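Local coordinates for oxidoreductase (Listeria innocua, PDB 3E18), which binds nicotinamide-adenine-dinucleotide and is probably a dehydrogenase of the GFO/IDH/MocA family, though its substrate is not known, at residues 132-137 against 297-301; 141-145 against 258-262; 196-200 against 337-342; 210-214 against 225-231. All coordinates share one frame; numbering follows the deposited sequence. Where two conformers were deposited one is given.

Contact 1. Residues 132-137 against 297-301; sequences LIIKEM and LPAPA
Pro298 lays its ring against the side chains of Ile133, Glu136 and Met137. Its CG rests on Met137 CG at 3.7 Å, the two side chains crossing at about a right angle, while its CB faces the aliphatic CG of Glu136. In Met137, CG beside the backbone N (chi1 -62°) and an extended chi2 bring SD into loose contact with Leu297 CD2, 4.3 Å; the bend at chi3 turns the methyl CE. Ile133 packs alongside: CG2 approaches Leu297 CB and Pro298 CD, and CG1 lies 4.0 Å from Pro300 CB. Branched and flexible apolar chains suit this place because the prolines present stiff, uneven surfaces.

The one direct hydrogen bond runs from Ala301 N to Leu132 O, 3.0 Å and nearly straight at 165°. That oxygen already accepts the helical bond from Glu136 N; the two donors reach it from opposite faces of the carbonyl plane, Ala301 N from well above it. A small residue serves at position 301, since CB must fit against Leu132 O and, at 3.6 Å, Glu136 OE1. Glu136 has CG anti to the backbone N (chi1 179°), which places its CG 3.4 Å from Ala299 O; a water donates to that carbonyl and, weakly, to Glu136 OE2.

The loop that follows strand 292-295 lies along one flank of helix 129-140. Ile134 turns instead to Met146 and Leu149 of strand 146-154, while Ile133 and Leu297 share Ile250 of strand 246-250, seating helix and loop on the large mixed sheet.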
# COMPACT_ATOMS: atom_id res chain seq x y z
N LEU A 132 6.34 18.29 -9.15
CA LEU A 132 7.37 19.28 -8.84
C LEU A 132 7.30 19.79 -7.39
O LEU A 132 8.34 20.13 -6.80
CB LEU A 132 7.37 20.43 -9.86
CG LEU A 132 7.81 20.03 -11.28
CD1 LEU A 132 7.71 21.21 -12.25
CD2 LEU A 132 9.22 19.44 -11.32
N ILE A 133 6.10 19.79 -6.81
CA ILE A 133 5.93 19.97 -5.34
C ILE A 133 6.67 18.89 -4.56
O ILE A 133 7.42 19.20 -3.63
CB ILE A 133 4.44 20.05 -4.94
CG1 ILE A 133 3.81 21.32 -5.50
CG2 ILE A 133 4.27 20.02 -3.41
CD1 ILE A 133 2.30 21.35 -5.41
N ILE A 134 6.51 17.62 -4.94
CA ILE A 134 7.23 16.51 -4.30
C ILE A 134 8.75 16.64 -4.48
O ILE A 134 9.54 16.37 -3.55
CB ILE A 134 6.73 15.12 -4.83
CG1 ILE A 134 5.20 14.99 -4.66
CG2 ILE A 134 7.41 13.97 -4.11
CD1 ILE A 134 4.72 15.02 -3.20
N LYS A 135 9.15 17.05 -5.68
CA LYS A 135 10.56 17.29 -5.99
C LYS A 135 11.11 18.41 -5.12
O LYS A 135 12.21 18.31 -4.59
CB LYS A 135 10.73 17.63 -7.48
CG LYS A 135 12.17 17.73 -7.94
CD LYS A 135 12.21 17.72 -9.46
CE LYS A 135 13.60 17.37 -9.97
NZ LYS A 135 14.51 18.54 -9.88
N GLU A 136 10.34 19.48 -4.95
CA GLU A 136 10.73 20.55 -4.01
C GLU A 136 10.92 20.01 -2.58
O GLU A 136 11.97 20.24 -1.95
CB GLU A 136 9.73 21.71 -4.04
CG GLU A 136 10.04 22.87 -3.07
CD GLU A 136 11.22 23.76 -3.49
OE1 GLU A 136 11.79 23.55 -4.58
OE2 GLU A 136 11.56 24.69 -2.72
N MET A 137 9.92 19.26 -2.09
CA MET A 137 9.99 18.66 -0.75
C MET A 137 11.20 17.74 -0.61
O MET A 137 11.89 17.78 0.40
CB MET A 137 8.70 17.90 -0.41
CG MET A 137 7.47 18.78 -0.35
SD MET A 137 5.93 17.86 -0.19
CE MET A 137 6.18 17.06 1.39
N LEU A 297 1.64 22.93 1.58
CA LEU A 297 2.56 22.41 0.57
C LEU A 297 3.40 23.55 0.00
O LEU A 297 2.87 24.64 -0.21
CB LEU A 297 1.79 21.72 -0.57
CG LEU A 297 0.98 20.47 -0.19
CD1 LEU A 297 0.03 20.06 -1.29
CD2 LEU A 297 1.93 19.33 0.13
N PRO A 298 4.70 23.30 -0.26
CA PRO A 298 5.56 24.34 -0.83
C PRO A 298 5.15 24.68 -2.26
O PRO A 298 4.33 23.97 -2.85
CB PRO A 298 6.95 23.69 -0.84
CG PRO A 298 6.84 22.45 -0.06
CD PRO A 298 5.43 22.04 -0.06
N ALA A 299 5.70 25.77 -2.78
CA ALA A 299 5.62 26.08 -4.20
C ALA A 299 6.41 25.01 -4.94
O ALA A 299 7.42 24.51 -4.41
CB ALA A 299 6.20 27.49 -4.48
N PRO A 300 5.97 24.63 -6.16
CA PRO A 300 6.67 23.59 -6.92
C PRO A 300 8.09 24.00 -7.28
O PRO A 300 8.36 25.19 -7.48
CB PRO A 300 5.82 23.46 -8.19
CG PRO A 300 5.12 24.79 -8.30
CD PRO A 300 4.79 25.13 -6.90
N ALA A 301 9.00 23.02 -7.33
CA ALA A 301 10.35 23.24 -7.87
C ALA A 301 10.26 23.71 -9.33
O ALA A 301 9.23 23.56 -9.99
CB ALA A 301 11.16 21.96 -7.78
O HOH W 1 9.15 26.21 -3.15

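Contact 2. Residues 141-145 against 258-262; sequences KTIGE and EIVKP
Thr142 and Ile143 occupy the corners of a type I turn, closed by Gly144 N bonding to Lys141 O, and this turn meets the side chains of extended strand 258-262 with Ile143 and Lys261 nearest at their CA atoms, 6.7 Å apart. Lys141, the first residue beyond the helix, has positive phi, as does Gly144.

Ile259 and Lys261 alternate along the strand with Val260, so both project to the turn while Val260 faces away. Ile259 offers two methyls: CG2 meets Ile143 CG2 at 3.5 Å, and CD1 meets Thr142 CG2 at 3.8 Å, the side chains at about a right angle. With Thr142 OG1 beside the backbone N (chi1 -52°), the methyl CG2 falls anti to that N and is sent to the isoleucine. Lys261 bends at chi3 and chi4 alongside the Thr142 carbonyl, so that NZ donates a hydrogen bond to Thr142 O, 3.0 Å, tilted 32° from the carbonyl plane.

Met137 of the preceding helix touches both isoleucines, and Lys261 NZ also donates to Glu245 O. Val260 packs on Ile234 of the second subunit. The contact therefore combines methyl packing at the buried isoleucines with a lysine whose ammonium bonds two backbone carbonyls. Such neutral acceptors would stabilise the ammonium through the negative ends of peptide dipoles without neutralising it, and the lysine links its strand to the turn and to Glu245.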
# COMPACT_ATOMS: atom_id res chain seq x y z
N LYS A 141 14.38 19.02 1.67
CA LYS A 141 14.17 18.25 2.89
C LYS A 141 13.03 18.78 3.77
O LYS A 141 13.16 18.82 4.99
CB LYS A 141 15.48 18.10 3.69
CG LYS A 141 16.56 17.31 2.96
CD LYS A 141 17.92 17.52 3.62
CE LYS A 141 19.06 16.92 2.81
NZ LYS A 141 19.52 15.61 3.34
N THR A 142 11.93 19.17 3.14
CA THR A 142 10.78 19.75 3.82
C THR A 142 10.21 18.86 4.93
O THR A 142 9.76 19.36 5.97
CB THR A 142 9.65 20.05 2.80
OG1 THR A 142 10.18 20.83 1.73
CG2 THR A 142 8.51 20.81 3.43
N ILE A 143 10.21 17.54 4.70
CA ILE A 143 9.81 16.60 5.73
C ILE A 143 11.02 15.76 6.16
O ILE A 143 10.89 14.58 6.48
CB ILE A 143 8.60 15.74 5.33
CG1 ILE A 143 8.82 15.01 3.99
CG2 ILE A 143 7.35 16.61 5.23
CD1 ILE A 143 7.69 14.06 3.60
N GLY A 144 12.19 16.39 6.16
CA GLY A 144 13.45 15.69 6.42
C GLY A 144 13.85 14.88 5.20
O GLY A 144 13.54 15.25 4.06
N GLU A 145 14.52 13.75 5.43
CA GLU A 145 14.88 12.81 4.38
C GLU A 145 13.68 11.97 4.00
O GLU A 145 13.18 11.18 4.82
CB GLU A 145 16.02 11.89 4.87
CG GLU A 145 17.28 12.67 5.22
CD GLU A 145 18.47 11.77 5.53
OE1 GLU A 145 18.27 10.68 6.12
OE2 GLU A 145 19.60 12.17 5.19
N GLU A 258 -1.41 18.94 2.45
CA GLU A 258 -0.71 19.58 3.53
C GLU A 258 0.46 18.75 3.95
O GLU A 258 0.66 17.64 3.48
CB GLU A 258 -1.63 19.78 4.74
CG GLU A 258 -2.14 18.50 5.39
CD GLU A 258 -3.05 18.78 6.59
OE1 GLU A 258 -3.80 19.78 6.56
OE2 GLU A 258 -3.00 17.99 7.55
N ILE A 259 1.21 19.31 4.87
CA ILE A 259 2.33 18.64 5.48
C ILE A 259 2.14 18.72 6.99
O ILE A 259 1.69 19.74 7.50
CB ILE A 259 3.61 19.35 5.08
CG1 ILE A 259 3.93 19.05 3.61
CG2 ILE A 259 4.78 18.93 5.96
CD1 ILE A 259 4.76 20.10 2.97
N VAL A 260 2.45 17.63 7.70
CA VAL A 260 2.46 17.61 9.15
C VAL A 260 3.85 17.15 9.63
O VAL A 260 4.35 16.14 9.17
CB VAL A 260 1.31 16.74 9.73
CG1 VAL A 260 1.31 16.77 11.25
CG2 VAL A 260 -0.06 17.26 9.23
N LYS A 261 4.47 17.92 10.50
CA LYS A 261 5.83 17.63 10.98
C LYS A 261 5.84 17.55 12.49
O LYS A 261 5.06 18.24 13.13
CB LYS A 261 6.78 18.77 10.58
CG LYS A 261 7.04 18.95 9.07
CD LYS A 261 7.86 20.23 8.78
CE LYS A 261 9.23 20.21 9.47
NZ LYS A 261 10.10 19.14 8.93
N PRO A 262 6.76 16.76 13.08
CA PRO A 262 6.96 16.79 14.53
C PRO A 262 7.66 18.07 15.00
O PRO A 262 8.43 18.67 14.24
CB PRO A 262 7.89 15.59 14.77
CG PRO A 262 8.66 15.46 13.50
CD PRO A 262 7.67 15.81 12.41

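Contact 3. Residues 196-200 against 337-342; sequences VSANL and AIFEAA
Val196 and Ile338 set their side chains at about a right angle, Val196 CG1 meeting Ile338 CG1 at 3.6 Å. Val196 CG1 stands anti to the backbone N (chi1 -169°), and this leaves CG2 to approach Ala337 CB. The two branches therefore address successive residues of the helix. Ile338 is likewise used at two points: its CG2 touches Ala198 CB at 3.8 Å, while CG1 is taken by the valine.

At the middle of the strand the alanines let the backbones come close, and the segment axes approach to 6.3 Å. Ala341 CB lies over the strand backbone, 3.7 Å from Val196 O and beside Ala198 N; the single methyl of alanine suits this close approach of helix and main chain. Ala342 CA makes a CH...O contact with Ala198 O at 3.5 Å.

At the far end Leu200 reaches the helix from beside Ala342, with CG 3.7 Å from Ala342 CB. Its CD1 comes to the edge of the Phe339 ring, near the ring plane, 4.1 Å from CD1 of Phe339. The leucine and phenylalanine side chains are again at about a right angle, a methyl against a rim and not a stack. Val174 of helix 173-188 touches both of them and Leu182 backs Ile338, whereas Ser197 on the other face of the strand meets Ser197 of the second subunit.

The segment 337-342 crosses strand segment 196-200 at -69°. This is helix-on-sheet layering in the alpha+beta C-terminal domain of the GFO/IDH/MocA family: helices cover one face of the mixed sheet, and the other faces the second subunit.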
# COMPACT_ATOMS: atom_id res chain seq x y z
N VAL A 196 11.64 -5.35 -6.99
CA VAL A 196 10.29 -4.99 -7.45
C VAL A 196 9.36 -6.17 -7.23
O VAL A 196 9.69 -7.29 -7.63
CB VAL A 196 10.25 -4.74 -8.99
CG1 VAL A 196 8.94 -4.10 -9.42
CG2 VAL A 196 11.42 -3.91 -9.45
N SER A 197 8.20 -5.94 -6.62
CA SER A 197 7.14 -6.93 -6.63
C SER A 197 5.97 -6.18 -7.26
O SER A 197 5.92 -4.97 -7.19
CB SER A 197 6.80 -7.37 -5.21
OG SER A 197 6.27 -6.31 -4.43
N ALA A 198 5.06 -6.90 -7.87
CA ALA A 198 3.92 -6.26 -8.56
C ALA A 198 2.79 -7.21 -8.70
O ALA A 198 2.97 -8.43 -8.69
CB ALA A 198 4.34 -5.73 -9.95
N ASN A 199 1.60 -6.65 -8.83
CA ASN A 199 0.41 -7.43 -9.14
C ASN A 199 -0.40 -6.58 -10.09
O ASN A 199 -0.46 -5.36 -9.96
CB ASN A 199 -0.34 -7.85 -7.85
CG ASN A 199 -1.86 -7.62 -7.96
OD1 ASN A 199 -2.59 -8.38 -8.62
ND2 ASN A 199 -2.34 -6.58 -7.26
N LEU A 200 -0.97 -7.23 -11.09
CA LEU A 200 -1.75 -6.54 -12.11
C LEU A 200 -3.23 -6.76 -11.89
O LEU A 200 -3.65 -7.79 -11.36
CB LEU A 200 -1.37 -7.03 -13.51
CG LEU A 200 0.08 -7.03 -13.98
CD1 LEU A 200 0.23 -7.68 -15.36
CD2 LEU A 200 0.65 -5.63 -13.99
N ALA A 337 10.76 -5.70 -15.39
CA ALA A 337 10.77 -6.29 -14.04
C ALA A 337 9.36 -6.40 -13.44
O ALA A 337 9.04 -7.40 -12.80
CB ALA A 337 11.67 -5.51 -13.10
N ILE A 338 8.54 -5.39 -13.67
CA ILE A 338 7.18 -5.37 -13.13
C ILE A 338 6.37 -6.50 -13.75
O ILE A 338 5.69 -7.25 -13.04
CB ILE A 338 6.51 -3.99 -13.35
CG1 ILE A 338 7.02 -3.01 -12.29
CG2 ILE A 338 4.98 -4.08 -13.31
CD1 ILE A 338 6.70 -1.56 -12.58
N PHE A 339 6.45 -6.63 -15.07
CA PHE A 339 5.69 -7.65 -15.79
C PHE A 339 6.12 -9.06 -15.39
O PHE A 339 5.28 -9.95 -15.19
CB PHE A 339 5.82 -7.45 -17.28
CG PHE A 339 4.87 -6.44 -17.82
CD1 PHE A 339 3.51 -6.52 -17.53
CD2 PHE A 339 5.32 -5.40 -18.63
CE1 PHE A 339 2.62 -5.59 -18.02
CE2 PHE A 339 4.42 -4.46 -19.14
CZ PHE A 339 3.08 -4.56 -18.84
N GLU A 340 7.43 -9.24 -15.25
CA GLU A 340 7.99 -10.49 -14.78
C GLU A 340 7.55 -10.81 -13.34
O GLU A 340 7.17 -11.95 -13.05
CB GLU A 340 9.52 -10.43 -14.87
CG GLU A 340 10.19 -11.76 -14.51
CD GLU A 340 11.69 -11.63 -14.29
OE1 GLU A 340 12.31 -10.68 -14.80
OE2 GLU A 340 12.25 -12.51 -13.60
N ALA A 341 7.60 -9.81 -12.46
CA ALA A 341 7.21 -9.98 -11.06
C ALA A 341 5.76 -10.41 -10.94
O ALA A 341 5.45 -11.34 -10.19
CB ALA A 341 7.46 -8.67 -10.26
N ALA A 342 4.89 -9.78 -11.70
CA ALA A 342 3.48 -10.14 -11.67
C ALA A 342 3.15 -11.50 -12.31
O ALA A 342 2.31 -12.25 -11.81
CB ALA A 342 2.66 -9.05 -12.30

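Contact 4. Residues 210-214 against 225-231; sequences DGFVT and QIEVGTT
Phe212 and Val228 exchange both backbone bonds of a hydrogen-bonded antiparallel pair, Phe212 N to Val228 O 3.0 Å, Val228 N to Phe212 O 3.1 Å, and Thr214 and Ile226 repeat this at the next hydrogen-bonded pair, two residues along. Between them, Val213 CA and Glu227 CA lean on Ile226 O and Phe212 O through CH...O contacts. Thr230 OG1 donates to Asp210 O at 2.6 Å, in the carbonyl plane on a lone pair. A water accepts from Thr230 N, donates to Asp210 OD1 and bonds Thr231 OG1. Ser201 OG and Leu204 N bind the Asp210 carboxylate, and Lys242 of the second subunit donates to Thr231 OG1.

On one face Gln225 NE2 donates to Glu227 OE1 at 2.9 Å, and Val213 CG2 lies against both. Gln225 OE1 is bonded to Gln225 NE2 of the second subunit, Glu227 OE2 to His154. On the other face Thr214 OG1 is bonded to Ser197 O, and Phe212 (chi1 69°) swings its ring across to Val228: Phe212 CE2 lies 3.4 Å from Val228 CG2. Val228 N sits over one ring face.

Strands 193-201 and 146-154 flank this hairpin, and helix 173-188 lies on the face of Phe212, Ile226 and Val228.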
# COMPACT_ATOMS: atom_id res chain seq x y z
N ASP A 210 -5.75 -3.51 -16.39
CA ASP A 210 -6.53 -2.28 -16.25
C ASP A 210 -6.03 -1.50 -15.04
O ASP A 210 -6.58 -0.46 -14.65
CB ASP A 210 -8.04 -2.58 -16.18
CG ASP A 210 -8.40 -3.53 -15.04
OD1 ASP A 210 -8.21 -3.16 -13.87
OD2 ASP A 210 -8.92 -4.64 -15.32
N GLY A 211 -4.98 -2.02 -14.42
CA GLY A 211 -4.39 -1.35 -13.30
C GLY A 211 -3.28 -2.21 -12.75
O GLY A 211 -3.14 -3.36 -13.13
N PHE A 212 -2.53 -1.66 -11.82
CA PHE A 212 -1.45 -2.40 -11.17
C PHE A 212 -1.06 -1.76 -9.86
O PHE A 212 -1.48 -0.64 -9.56
CB PHE A 212 -0.22 -2.49 -12.09
CG PHE A 212 0.48 -1.18 -12.30
CD1 PHE A 212 1.63 -0.88 -11.57
CD2 PHE A 212 0.01 -0.24 -13.22
CE1 PHE A 212 2.29 0.33 -11.74
CE2 PHE A 212 0.68 0.97 -13.40
CZ PHE A 212 1.82 1.25 -12.65
N VAL A 213 -0.23 -2.47 -9.10
CA VAL A 213 0.44 -1.88 -7.98
C VAL A 213 1.82 -2.51 -7.99
O VAL A 213 1.97 -3.66 -8.37
CB VAL A 213 -0.33 -2.12 -6.64
CG1 VAL A 213 -0.77 -3.57 -6.50
CG2 VAL A 213 0.50 -1.67 -5.43
N THR A 214 2.82 -1.74 -7.61
CA THR A 214 4.17 -2.25 -7.49
C THR A 214 4.85 -1.69 -6.24
O THR A 214 4.60 -0.56 -5.86
CB THR A 214 4.99 -1.99 -8.79
OG1 THR A 214 6.35 -2.42 -8.60
CG2 THR A 214 4.97 -0.53 -9.19
N GLN A 225 5.63 2.88 -3.53
CA GLN A 225 4.53 2.09 -4.01
C GLN A 225 3.91 2.93 -5.10
O GLN A 225 3.60 4.09 -4.85
CB GLN A 225 3.52 1.82 -2.91
CG GLN A 225 2.31 1.01 -3.39
CD GLN A 225 1.40 0.57 -2.26
OE1 GLN A 225 1.85 0.37 -1.14
NE2 GLN A 225 0.09 0.43 -2.54
N ILE A 226 3.77 2.35 -6.30
CA ILE A 226 3.19 3.04 -7.46
C ILE A 226 1.94 2.31 -7.85
O ILE A 226 1.90 1.08 -7.92
CB ILE A 226 4.18 3.07 -8.68
CG1 ILE A 226 5.57 3.60 -8.28
CG2 ILE A 226 3.56 3.78 -9.88
CD1 ILE A 226 5.60 4.97 -7.63
N GLU A 227 0.88 3.04 -8.14
CA GLU A 227 -0.35 2.32 -8.36
C GLU A 227 -1.12 3.09 -9.41
O GLU A 227 -1.03 4.32 -9.44
CB GLU A 227 -1.09 2.35 -7.02
CG GLU A 227 -2.25 1.47 -6.83
CD GLU A 227 -2.68 1.51 -5.38
OE1 GLU A 227 -2.00 0.91 -4.52
OE2 GLU A 227 -3.70 2.17 -5.11
N VAL A 228 -1.79 2.37 -10.29
CA VAL A 228 -2.76 2.95 -11.21
C VAL A 228 -3.98 2.09 -11.07
O VAL A 228 -3.86 0.87 -10.98
CB VAL A 228 -2.28 2.95 -12.68
CG1 VAL A 228 -3.40 3.43 -13.65
CG2 VAL A 228 -1.08 3.86 -12.87
N GLY A 229 -5.15 2.70 -11.06
CA GLY A 229 -6.36 1.92 -11.05
C GLY A 229 -7.38 2.64 -11.91
O GLY A 229 -7.41 3.88 -11.93
N THR A 230 -8.19 1.87 -12.63
CA THR A 230 -9.24 2.42 -13.50
C THR A 230 -10.61 1.90 -13.10
O THR A 230 -11.59 2.05 -13.84
CB THR A 230 -8.96 2.13 -15.01
OG1 THR A 230 -8.78 0.71 -15.24
CG2 THR A 230 -7.74 2.88 -15.50
N THR A 231 -10.68 1.31 -11.91
CA THR A 231 -11.91 0.69 -11.39
C THR A 231 -12.21 1.19 -9.97
O THR A 231 -12.83 0.50 -9.16
CB THR A 231 -11.78 -0.85 -11.35
OG1 THR A 231 -10.54 -1.21 -10.71
CG2 THR A 231 -11.77 -1.42 -12.76
O HOH W 2 -8.02 -0.93 -11.97

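How the contacts relate
Contacts 1 and 2 adjoin, centres 12 Å apart, and share a joint: Met137 O probably accepts from Thr142 N, and both Met137 CE and Pro298 CD pack on Ile259 CD1. Contacts 3 and 4 form a second pair, 11 Å apart, because strands 193-201 and 211-218 are neighbours, with Asn199 O and Val213 N in a probable hydrogen bond. Contacts 2, 3 and 4 reach the same mixed sheet, and contact 1 packs on it; contacts 2 and 3 have centres 31 Å apart. The side chains of Val228 in contact 4 and Phe339 in contact 3 are each about 13 Å from the bound NAD; that of Leu132 in contact 1 is about 11 Å from the side chain of NAD-binding Asn124.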